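Local coordinates for probable LRR receptor-like serine/threonine-protein kinase At4g26540 (Arabidopsis thaliana, PDB 5HZ0) that acts as a plant receptor kinase whose leucine-rich repeat ectodomain binds RGF peptide hormones that maintain the root stem cell niche, at residues A[213-218]-A[236-241]; A[231-236]-A[253-258]; A[426-431]-A[450-455]. The protein carries 5 engineered substitutions. All coordinates share one frame; numbering follows the deposited sequence.

In the fold
All three contacts join neighbouring coils of the leucine-rich repeat solenoid that forms the extracellular part of the receptor. Contacts 1 and 2 share Leu236, and their centres lie about 17 Å apart; contact 2 holds the approach to strand 234-236 and the strand itself, contact 1 its last residue and the loop that follows. Contact 1 is largely buried, built on asparagine bonds and a Tyr-Trp stack that faces the bound peptide. Contact 2, largely buried, relies on backbone bonds and leucine packing, with a polar fringe of Gln233 and Glu255. Contact 3, about 25 Å from contact 1 between nearest atoms, is partly buried; it spans two paired strands and the turns after them, stacking phenylalanines beside carboxylates.

Contact 1: residues A[213-218]-A[236-241]; sequences LYQNSI and LLWQNN
Tyr214 and Trp238 share the same crowded position about CA-CB: each CG sits between its own backbone N and carbonyl carbon, with chi1 at 65° and 66°, and similar second torsions turn the two rings nearly parallel. The side chains run side by side in the same direction, and the phenol ring lies in an offset stack on the five-membered ring of the indole, planes 9° apart. Tyr214 CB adds a CH-pi contact over the face of that ring, 3.5 Å from its centroid. Leu236 CB comes obliquely to the phenol ring.

Deeper in, Asn240 does the polar work. Its ND2 gives a nearly straight bond to Leu213 O at 3.0 Å and another to Leu237 O in its own segment. Leu213 O is gripped twice, since Asn216 ND2 reaches it at 2.7 Å from the opposite face of the carbonyl plane. Asn240 OD1 faces back toward 213-218 and takes a weak bond from Ile218 N at 3.0 Å. Backbone bonds tie the same coils together: Gln215 N to Trp238 O at 2.8 Å, and Asn241 N to Ile218 O at 2.7 Å. This is the asparagine ladder of leucine-rich repeats, in which a buried amide on each coil bonds main-chain groups of its own turn and of the coil before it. Asn216 repeats the pattern one coil back, bonding Ile189 O and Leu194 N.

Tyr214 belongs to a motif known to recognise the small peptide, and its ring also stacks on Tyr190. Tyr214 OH and Trp238 NE1 each hydrogen-bond the backbone of the bound peptide. The chemistry thus divides by depth: the asparagine amides satisfy buried main-chain groups, while the stacked rings present their polar atoms to the hormone's backbone.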
loop_
_atom_site.group_PDB
_atom_site.type_symbol
_atom_site.label_atom_id
_atom_site.label_comp_id
_atom_site.label_asym_id
_atom_site.label_seq_id
_atom_site.Cartn_x
_atom_site.Cartn_y
_atom_site.Cartn_z
ATOM N N LEU A 213 -4.933 5.242 18.541
ATOM C CA LEU A 213 -5.448 6.531 18.087
ATOM C C LEU A 213 -5.221 6.844 16.608
ATOM O O LEU A 213 -5.263 8.008 16.213
ATOM C CB LEU A 213 -4.963 7.652 19.001
ATOM C CG LEU A 213 -5.372 7.352 20.445
ATOM C CD1 LEU A 213 -4.801 8.361 21.416
ATOM C CD2 LEU A 213 -6.911 7.275 20.550
ATOM N N TYR A 214 -4.822 5.863 15.815
ATOM C CA TYR A 214 -4.420 6.170 14.438
ATOM C C TYR A 214 -5.530 6.737 13.533
ATOM O O TYR A 214 -6.726 6.604 13.822
ATOM C CB TYR A 214 -3.719 4.976 13.782
ATOM C CG TYR A 214 -4.577 3.744 13.575
ATOM C CD1 TYR A 214 -4.699 2.778 14.571
ATOM C CD2 TYR A 214 -5.229 3.530 12.376
ATOM C CE1 TYR A 214 -5.467 1.642 14.370
ATOM C CE2 TYR A 214 -5.990 2.402 12.169
ATOM C CZ TYR A 214 -6.108 1.463 13.164
ATOM O OH TYR A 214 -6.876 0.353 12.936
ATOM N N GLN A 215 -5.116 7.409 12.459
ATOM C CA GLN A 215 -6.048 8.018 11.500
ATOM C C GLN A 215 -7.042 9.017 12.104
ATOM O O GLN A 215 -8.246 8.924 11.914
ATOM C CB GLN A 215 -6.766 6.945 10.696
ATOM C CG GLN A 215 -5.842 6.239 9.738
ATOM C CD GLN A 215 -6.572 5.303 8.827
ATOM O OE1 GLN A 215 -7.443 4.555 9.269
ATOM N NE2 GLN A 215 -6.234 5.339 7.542
ATOM N N ASN A 216 -6.509 9.975 12.843
ATOM C CA ASN A 216 -7.277 11.106 13.336
ATOM C C ASN A 216 -6.466 12.333 12.982
ATOM O O ASN A 216 -5.578 12.258 12.135
ATOM C CB ASN A 216 -7.500 11.040 14.840
ATOM C CG ASN A 216 -8.384 9.888 15.243
ATOM O OD1 ASN A 216 -9.599 9.951 15.085
ATOM N ND2 ASN A 216 -7.777 8.819 15.771
ATOM N N SER A 217 -6.850 13.475 13.532
ATOM C CA SER A 217 -6.099 14.720 13.390
ATOM C C SER A 217 -5.271 15.153 14.592
ATOM O O SER A 217 -4.893 16.311 14.688
ATOM C CB SER A 217 -6.957 15.835 12.802
ATOM O OG SER A 217 -7.354 15.436 11.505
ATOM N N ILE A 218 -5.076 14.252 15.544
ATOM C CA ILE A 218 -4.406 14.583 16.801
ATOM C C ILE A 218 -3.116 15.353 16.587
ATOM O O ILE A 218 -2.307 15.031 15.717
ATOM C CB ILE A 218 -4.095 13.311 17.621
ATOM C CG1 ILE A 218 -5.396 12.636 18.084
ATOM C CG2 ILE A 218 -3.195 13.628 18.816
ATOM C CD1 ILE A 218 -5.169 11.292 18.774
ATOM N N LEU A 236 -0.414 2.376 18.655
ATOM C CA LEU A 236 -0.629 2.786 17.262
ATOM C C LEU A 236 -1.129 4.217 17.245
ATOM O O LEU A 236 -2.315 4.487 17.479
ATOM C CB LEU A 236 -1.647 1.873 16.559
ATOM C CG LEU A 236 -1.292 0.392 16.393
ATOM C CD1 LEU A 236 -2.478 -0.412 15.868
ATOM C CD2 LEU A 236 -0.097 0.227 15.479
ATOM N N LEU A 237 -0.265 5.118 16.830
ATOM C CA LEU A 237 -0.526 6.537 16.731
ATOM C C LEU A 237 -0.400 7.056 15.296
ATOM O O LEU A 237 -0.341 8.214 15.059
ATOM C CB LEU A 237 0.421 7.260 17.700
ATOM C CG LEU A 237 0.423 7.043 19.209
ATOM C CD1 LEU A 237 1.211 8.035 19.809
ATOM C CD2 LEU A 237 -0.906 7.095 19.813
ATOM N N TRP A 238 -0.336 6.156 14.354
ATOM C CA TRP A 238 -0.097 6.492 12.957
ATOM C C TRP A 238 -1.178 7.330 12.222
ATOM O O TRP A 238 -2.361 7.108 12.354
ATOM C CB TRP A 238 0.348 5.266 12.084
ATOM C CG TRP A 238 -0.651 4.173 11.894
ATOM C CD1 TRP A 238 -0.892 3.178 12.741
ATOM C CD2 TRP A 238 -1.529 3.972 10.806
ATOM N NE1 TRP A 238 -1.833 2.375 12.281
ATOM C CE2 TRP A 238 -2.236 2.817 11.071
ATOM C CE3 TRP A 238 -1.777 4.649 9.613
ATOM C CZ2 TRP A 238 -3.201 2.325 10.220
ATOM C CZ3 TRP A 238 -2.687 4.150 8.767
ATOM C CH2 TRP A 238 -3.403 3.000 9.063
ATOM N N GLN A 239 -0.692 8.211 11.362
ATOM C CA GLN A 239 -1.492 9.135 10.579
ATOM C C GLN A 239 -2.332 10.189 11.321
ATOM O O GLN A 239 -3.489 10.173 11.329
ATOM C CB GLN A 239 -2.314 8.350 9.598
ATOM C CG GLN A 239 -2.940 9.143 8.599
ATOM C CD GLN A 239 -3.547 8.361 7.525
ATOM O OE1 GLN A 239 -2.887 7.626 6.830
ATOM N NE2 GLN A 239 -4.802 8.548 7.340
ATOM N N ASN A 240 -1.609 11.046 11.988
ATOM C CA ASN A 240 -2.067 12.130 12.820
ATOM C C ASN A 240 -1.178 13.327 12.548
ATOM O O ASN A 240 -0.423 13.293 11.671
ATOM C CB ASN A 240 -2.044 11.699 14.289
ATOM C CG ASN A 240 -3.269 10.966 14.690
ATOM O OD1 ASN A 240 -4.265 11.519 14.752
ATOM N ND2 ASN A 240 -3.174 9.720 14.961
ATOM N N ASN A 241 -1.325 14.416 13.278
ATOM C CA ASN A 241 -0.494 15.618 13.180
ATOM C C ASN A 241 0.611 15.748 14.209
ATOM O O ASN A 241 1.084 16.850 14.462
ATOM C CB ASN A 241 -1.342 16.878 13.034
ATOM C CG ASN A 241 -2.240 16.803 11.826
ATOM O OD1 ASN A 241 -1.799 16.430 10.744
ATOM N ND2 ASN A 241 -3.515 17.091 12.014
#

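Contact 2: residues A[231-236]-A[253-258]; sequences KLQSLL and CPELWL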
loop_
_atom_site.group_PDB
_atom_site.type_symbol
_atom_site.label_atom_id
_atom_site.label_comp_id
_atom_site.label_asym_id
_atom_site.label_seq_id
_atom_site.Cartn_x
_atom_site.Cartn_y
_atom_site.Cartn_z
ATOM N N LYS A 231 2.699 -1.625 31.706
ATOM C CA LYS A 231 2.089 -2.755 31.011
ATOM C C LYS A 231 1.874 -2.518 29.516
ATOM O O LYS A 231 1.361 -3.401 28.827
ATOM C CB LYS A 231 0.748 -3.151 31.645
ATOM C CG LYS A 231 0.725 -3.252 33.160
ATOM C CD LYS A 231 1.543 -4.403 33.664
ATOM C CE LYS A 231 1.259 -4.647 35.142
ATOM N NZ LYS A 231 -0.192 -4.917 35.386
ATOM N N LEU A 232 2.250 -1.336 29.021
ATOM C CA LEU A 232 2.036 -0.962 27.611
ATOM C C LEU A 232 2.622 -1.962 26.605
ATOM O O LEU A 232 3.789 -2.334 26.690
ATOM C CB LEU A 232 2.625 0.425 27.344
ATOM C CG LEU A 232 2.285 1.110 26.013
ATOM C CD1 LEU A 232 0.786 1.312 25.927
ATOM C CD2 LEU A 232 3.025 2.444 25.865
ATOM N N GLN A 233 1.817 -2.383 25.644
ATOM C CA GLN A 233 2.254 -3.382 24.669
ATOM C C GLN A 233 2.253 -2.816 23.249
ATOM O O GLN A 233 3.247 -2.908 22.529
ATOM C CB GLN A 233 1.438 -4.684 24.763
ATOM C CG GLN A 233 1.285 -5.188 26.198
ATOM C CD GLN A 233 0.713 -6.597 26.301
ATOM O OE1 GLN A 233 0.469 -7.260 25.297
ATOM N NE2 GLN A 233 0.488 -7.052 27.528
ATOM N N SER A 234 1.108 -2.325 22.809
ATOM C CA SER A 234 1.032 -1.805 21.454
ATOM C C SER A 234 0.585 -0.347 21.432
ATOM O O SER A 234 -0.388 0.052 22.078
ATOM C CB SER A 234 0.129 -2.676 20.587
ATOM O OG SER A 234 -1.171 -2.745 21.135
ATOM N N LEU A 235 1.343 0.458 20.714
ATOM C CA LEU A 235 1.029 1.864 20.584
ATOM C C LEU A 235 0.829 2.169 19.083
ATOM O O LEU A 235 1.793 2.205 18.316
ATOM C CB LEU A 235 2.191 2.656 21.191
ATOM C CG LEU A 235 2.060 4.137 21.526
ATOM C CD1 LEU A 235 0.918 4.391 22.492
ATOM C CD2 LEU A 235 3.370 4.666 22.099
ATOM N N LEU A 236 -0.414 2.376 18.655
ATOM C CA LEU A 236 -0.629 2.786 17.262
ATOM C C LEU A 236 -1.129 4.217 17.245
ATOM O O LEU A 236 -2.315 4.487 17.479
ATOM C CB LEU A 236 -1.647 1.873 16.559
ATOM C CG LEU A 236 -1.292 0.392 16.393
ATOM C CD1 LEU A 236 -2.478 -0.412 15.868
ATOM C CD2 LEU A 236 -0.097 0.227 15.479
ATOM N N CYS A 253 9.161 0.830 29.008
ATOM C CA CYS A 253 7.957 0.016 28.900
ATOM C C CYS A 253 8.377 -1.380 28.440
ATOM O O CYS A 253 8.441 -1.661 27.242
ATOM C CB CYS A 253 6.985 0.633 27.891
ATOM S SG CYS A 253 6.397 2.302 28.317
ATOM N N PRO A 254 8.688 -2.255 29.411
ATOM C CA PRO A 254 9.320 -3.548 29.146
ATOM C C PRO A 254 8.509 -4.416 28.205
ATOM O O PRO A 254 9.090 -5.248 27.523
ATOM C CB PRO A 254 9.401 -4.203 30.538
ATOM C CG PRO A 254 9.276 -3.108 31.491
ATOM C CD PRO A 254 8.384 -2.084 30.843
ATOM N N GLU A 255 7.197 -4.227 28.163
ATOM C CA GLU A 255 6.334 -5.101 27.371
ATOM C C GLU A 255 6.020 -4.595 25.975
ATOM O O GLU A 255 5.197 -5.177 25.289
ATOM C CB GLU A 255 5.023 -5.386 28.101
ATOM C CG GLU A 255 5.191 -6.045 29.453
ATOM C CD GLU A 255 3.865 -6.511 30.010
ATOM O OE1 GLU A 255 2.826 -6.267 29.349
ATOM O OE2 GLU A 255 3.852 -7.121 31.104
ATOM N N LEU A 256 6.649 -3.509 25.552
ATOM C CA LEU A 256 6.201 -2.861 24.335
ATOM C C LEU A 256 6.718 -3.639 23.131
ATOM O O LEU A 256 7.920 -3.735 22.904
ATOM C CB LEU A 256 6.761 -1.443 24.339
ATOM C CG LEU A 256 6.268 -0.371 23.375
ATOM C CD1 LEU A 256 4.753 -0.348 23.337
ATOM C CD2 LEU A 256 6.826 0.972 23.834
ATOM N N TRP A 257 5.810 -4.248 22.382
ATOM C CA TRP A 257 6.233 -5.020 21.220
ATOM C C TRP A 257 5.972 -4.371 19.863
ATOM O O TRP A 257 6.606 -4.727 18.861
ATOM C CB TRP A 257 5.629 -6.429 21.279
ATOM C CG TRP A 257 4.159 -6.474 21.020
ATOM C CD1 TRP A 257 3.163 -6.325 21.928
ATOM C CD2 TRP A 257 3.525 -6.686 19.757
ATOM N NE1 TRP A 257 1.947 -6.442 21.314
ATOM C CE2 TRP A 257 2.144 -6.665 19.979
ATOM C CE3 TRP A 257 3.996 -6.911 18.466
ATOM C CZ2 TRP A 257 1.229 -6.855 18.961
ATOM C CZ3 TRP A 257 3.086 -7.110 17.459
ATOM C CH2 TRP A 257 1.719 -7.078 17.711
ATOM N N LEU A 258 5.076 -3.389 19.846
ATOM C CA LEU A 258 4.719 -2.685 18.609
ATOM C C LEU A 258 4.669 -1.176 18.856
ATOM O O LEU A 258 4.036 -0.711 19.803
ATOM C CB LEU A 258 3.393 -3.218 18.014
ATOM C CG LEU A 258 2.728 -2.438 16.848
ATOM C CD1 LEU A 258 3.701 -2.017 15.754
ATOM C CD2 LEU A 258 1.589 -3.213 16.217
#
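Gln233 O takes two backbone bonds, from Trp257 N at 2.9 Å and, longer but straighter, from Leu258 N at 3.3 Å. Leu235 N returns a bond to Leu258 O, and Ser234 pairs with Leu258 in a parallel bridge. A type I turn from Cys253 to Leu256 precedes the bridge.

Apolar packing is led by Leu256, whose CD1 lies 3.9 Å from Leu232 CG; both CG atoms are anti to their backbone N (chi1 -167° and -169°), and the side chains run alongside each other. Cys253 SG meets Leu232 CD2 at 4.2 Å. In a leucine-rich repeat these leucines fill the coil just where the chain enters the concave-face strand. On the face that carries Ser234 and Leu258, Leu258 CD2 meets Leu236 CD2 at 3.9 Å, their side chains crossing at a slant.

The indole of Trp257 lies beside Gln233, its CD1 3.7 Å from Gln233 CB. An alanine here would probably leave Gln233 CB without the indole beside it and the Gln233 side chain freer to turn.

Polar side chains meet at Gln233 NE2, which makes a weak bond to Glu255 OE1, amide and carboxylate planes 66° apart. Lys231 NZ instead forms a salt bridge with Glu207.

Contact 3: residues A[426-431]-A[450-455]; sequences FVDISE and FLDLHT
Phe426 and Phe450 stack at the start of two parallel strands, 426-428 and 450-452, neighbours on the concave face of the leucine-rich repeat solenoid. Their rings form an offset stack, centroids 3.8 Å apart and planes at 11°. Both CG atoms are anti to the backbone N, and matching second torsions of -74° turn the rings alike. Phe450 also stacks on Phe473, and Arg402 makes a cation-pi contact with Phe426, continuing the row across further coils.

Backbone bonds pair the strands: Val427 N to Phe450 O, and Asp452 N to Val427 O, each 2.9 Å. Past the strand ends Ile429 N bonds Asp452 O, and Glu431 N bonds His454 O.

Among the charged groups, the side chains of Asp428 and Asp452 run the same way, their carboxylates nearly parallel and one over the other, offset (planes 4° apart), with Asp428 OD1 3.7 Å from Asp452 OD2. Arg404 forms a salt bridge with Asp428 OD2, which probably eases the repulsion. Asp428 OD1 accepts from Ser430 N in an Asx turn and from Ser430 OG at 2.7 Å. Asp452 OD1 takes His454 ND1 on its syn lone pair at 2.6 Å, and over the centre of that imidazole face sits Ser430 CB.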
loop_
_atom_site.group_PDB
_atom_site.type_symbol
_atom_site.label_atom_id
_atom_site.label_comp_id
_atom_site.label_asym_id
_atom_site.label_seq_id
_atom_site.Cartn_x
_atom_site.Cartn_y
_atom_site.Cartn_z
ATOM N N PHE A 426 10.646 -9.061 -11.769
ATOM C CA PHE A 426 10.745 -7.656 -12.072
ATOM C C PHE A 426 12.183 -7.266 -11.795
ATOM O O PHE A 426 12.674 -7.422 -10.675
ATOM C CB PHE A 426 9.810 -6.863 -11.151
ATOM C CG PHE A 426 9.794 -5.396 -11.426
ATOM C CD1 PHE A 426 10.857 -4.596 -11.046
ATOM C CD2 PHE A 426 8.705 -4.803 -12.072
ATOM C CE1 PHE A 426 10.850 -3.234 -11.308
ATOM C CE2 PHE A 426 8.686 -3.439 -12.330
ATOM C CZ PHE A 426 9.759 -2.658 -11.945
ATOM N N VAL A 427 12.848 -6.738 -12.813
ATOM C CA VAL A 427 14.231 -6.316 -12.693
ATOM C C VAL A 427 14.447 -4.925 -13.355
ATOM O O VAL A 427 14.204 -4.729 -14.553
ATOM C CB VAL A 427 15.152 -7.415 -13.284
ATOM C CG1 VAL A 427 14.720 -7.719 -14.656
ATOM C CG2 VAL A 427 16.580 -6.989 -13.270
ATOM N N ASP A 428 14.875 -3.956 -12.552
ATOM C CA ASP A 428 15.205 -2.635 -13.046
ATOM C C ASP A 428 16.663 -2.335 -12.692
ATOM O O ASP A 428 16.993 -2.134 -11.512
ATOM C CB ASP A 428 14.270 -1.604 -12.392
ATOM C CG ASP A 428 14.388 -0.238 -13.016
ATOM O OD1 ASP A 428 15.260 -0.087 -13.896
ATOM O OD2 ASP A 428 13.625 0.682 -12.624
ATOM N N ILE A 429 17.527 -2.373 -13.710
ATOM C CA ILE A 429 18.937 -1.927 -13.652
ATOM C C ILE A 429 19.262 -0.605 -14.405
ATOM O O ILE A 429 20.432 -0.258 -14.652
ATOM C CB ILE A 429 19.950 -3.098 -13.870
ATOM C CG1 ILE A 429 19.477 -4.354 -13.119
ATOM C CG2 ILE A 429 21.385 -2.679 -13.454
ATOM C CD1 ILE A 429 20.042 -5.654 -13.740
ATOM N N SER A 430 18.222 0.107 -14.828
ATOM C CA SER A 430 18.426 1.274 -15.673
ATOM C C SER A 430 19.278 2.339 -14.980
ATOM O O SER A 430 19.435 2.320 -13.756
ATOM C CB SER A 430 17.088 1.874 -16.098
ATOM O OG SER A 430 16.288 2.154 -14.976
ATOM N N GLU A 431 19.878 3.216 -15.781
ATOM C CA GLU A 431 20.675 4.337 -15.276
ATOM C C GLU A 431 21.853 3.897 -14.426
ATOM O O GLU A 431 21.942 4.201 -13.236
ATOM C CB GLU A 431 19.804 5.338 -14.517
ATOM C CG GLU A 431 18.782 6.054 -15.385
ATOM C CD GLU A 431 18.122 7.197 -14.648
ATOM O OE1 GLU A 431 18.216 8.356 -15.108
ATOM O OE2 GLU A 431 17.507 6.939 -13.597
ATOM N N PHE A 450 9.280 -8.196 -16.351
ATOM C CA PHE A 450 9.619 -6.785 -16.496
ATOM C C PHE A 450 11.123 -6.645 -16.501
ATOM O O PHE A 450 11.766 -6.943 -15.497
ATOM C CB PHE A 450 9.026 -5.970 -15.343
ATOM C CG PHE A 450 9.375 -4.487 -15.376
ATOM C CD1 PHE A 450 10.648 -4.042 -15.031
ATOM C CD2 PHE A 450 8.415 -3.530 -15.725
ATOM C CE1 PHE A 450 10.963 -2.687 -15.047
ATOM C CE2 PHE A 450 8.728 -2.163 -15.736
ATOM C CZ PHE A 450 10.006 -1.747 -15.394
ATOM N N LEU A 451 11.673 -6.163 -17.616
ATOM C CA LEU A 451 13.108 -6.001 -17.741
ATOM C C LEU A 451 13.423 -4.579 -18.232
ATOM O O LEU A 451 13.210 -4.239 -19.414
ATOM C CB LEU A 451 13.642 -7.062 -18.709
ATOM C CG LEU A 451 15.129 -7.030 -18.997
ATOM C CD1 LEU A 451 15.934 -7.110 -17.709
ATOM C CD2 LEU A 451 15.505 -8.156 -19.952
ATOM N N ASP A 452 13.990 -3.773 -17.333
ATOM C CA ASP A 452 14.357 -2.406 -17.658
ATOM C C ASP A 452 15.876 -2.241 -17.555
ATOM O O ASP A 452 16.430 -2.159 -16.456
ATOM C CB ASP A 452 13.689 -1.479 -16.642
ATOM C CG ASP A 452 13.608 -0.026 -17.105
ATOM O OD1 ASP A 452 14.336 0.387 -18.047
ATOM O OD2 ASP A 452 12.803 0.703 -16.487
ATOM N N LEU A 453 16.543 -2.188 -18.704
ATOM C CA LEU A 453 17.986 -1.905 -18.806
ATOM C C LEU A 453 18.394 -0.479 -19.291
ATOM O O LEU A 453 19.564 -0.238 -19.596
ATOM C CB LEU A 453 18.701 -2.998 -19.611
ATOM C CG LEU A 453 18.482 -4.440 -19.121
ATOM C CD1 LEU A 453 19.363 -5.449 -19.875
ATOM C CD2 LEU A 453 18.693 -4.545 -17.620
ATOM N N HIS A 454 17.434 0.432 -19.439
ATOM C CA HIS A 454 17.701 1.695 -20.143
ATOM C C HIS A 454 18.792 2.605 -19.544
ATOM O O HIS A 454 19.037 2.581 -18.347
ATOM C CB HIS A 454 16.401 2.486 -20.435
ATOM C CG HIS A 454 15.887 3.291 -19.281
ATOM N ND1 HIS A 454 14.802 2.896 -18.521
ATOM C CD2 HIS A 454 16.274 4.487 -18.783
ATOM C CE1 HIS A 454 14.557 3.805 -17.598
ATOM N NE2 HIS A 454 15.438 4.783 -17.732
ATOM N N THR A 455 19.458 3.383 -20.395
ATOM C CA THR A 455 20.520 4.286 -19.945
ATOM C C THR A 455 21.693 3.550 -19.285
ATOM O O THR A 455 21.958 3.654 -18.086
ATOM C CB THR A 455 19.960 5.433 -19.061
ATOM O OG1 THR A 455 18.948 6.127 -19.800
ATOM C CG2 THR A 455 21.055 6.431 -18.667
#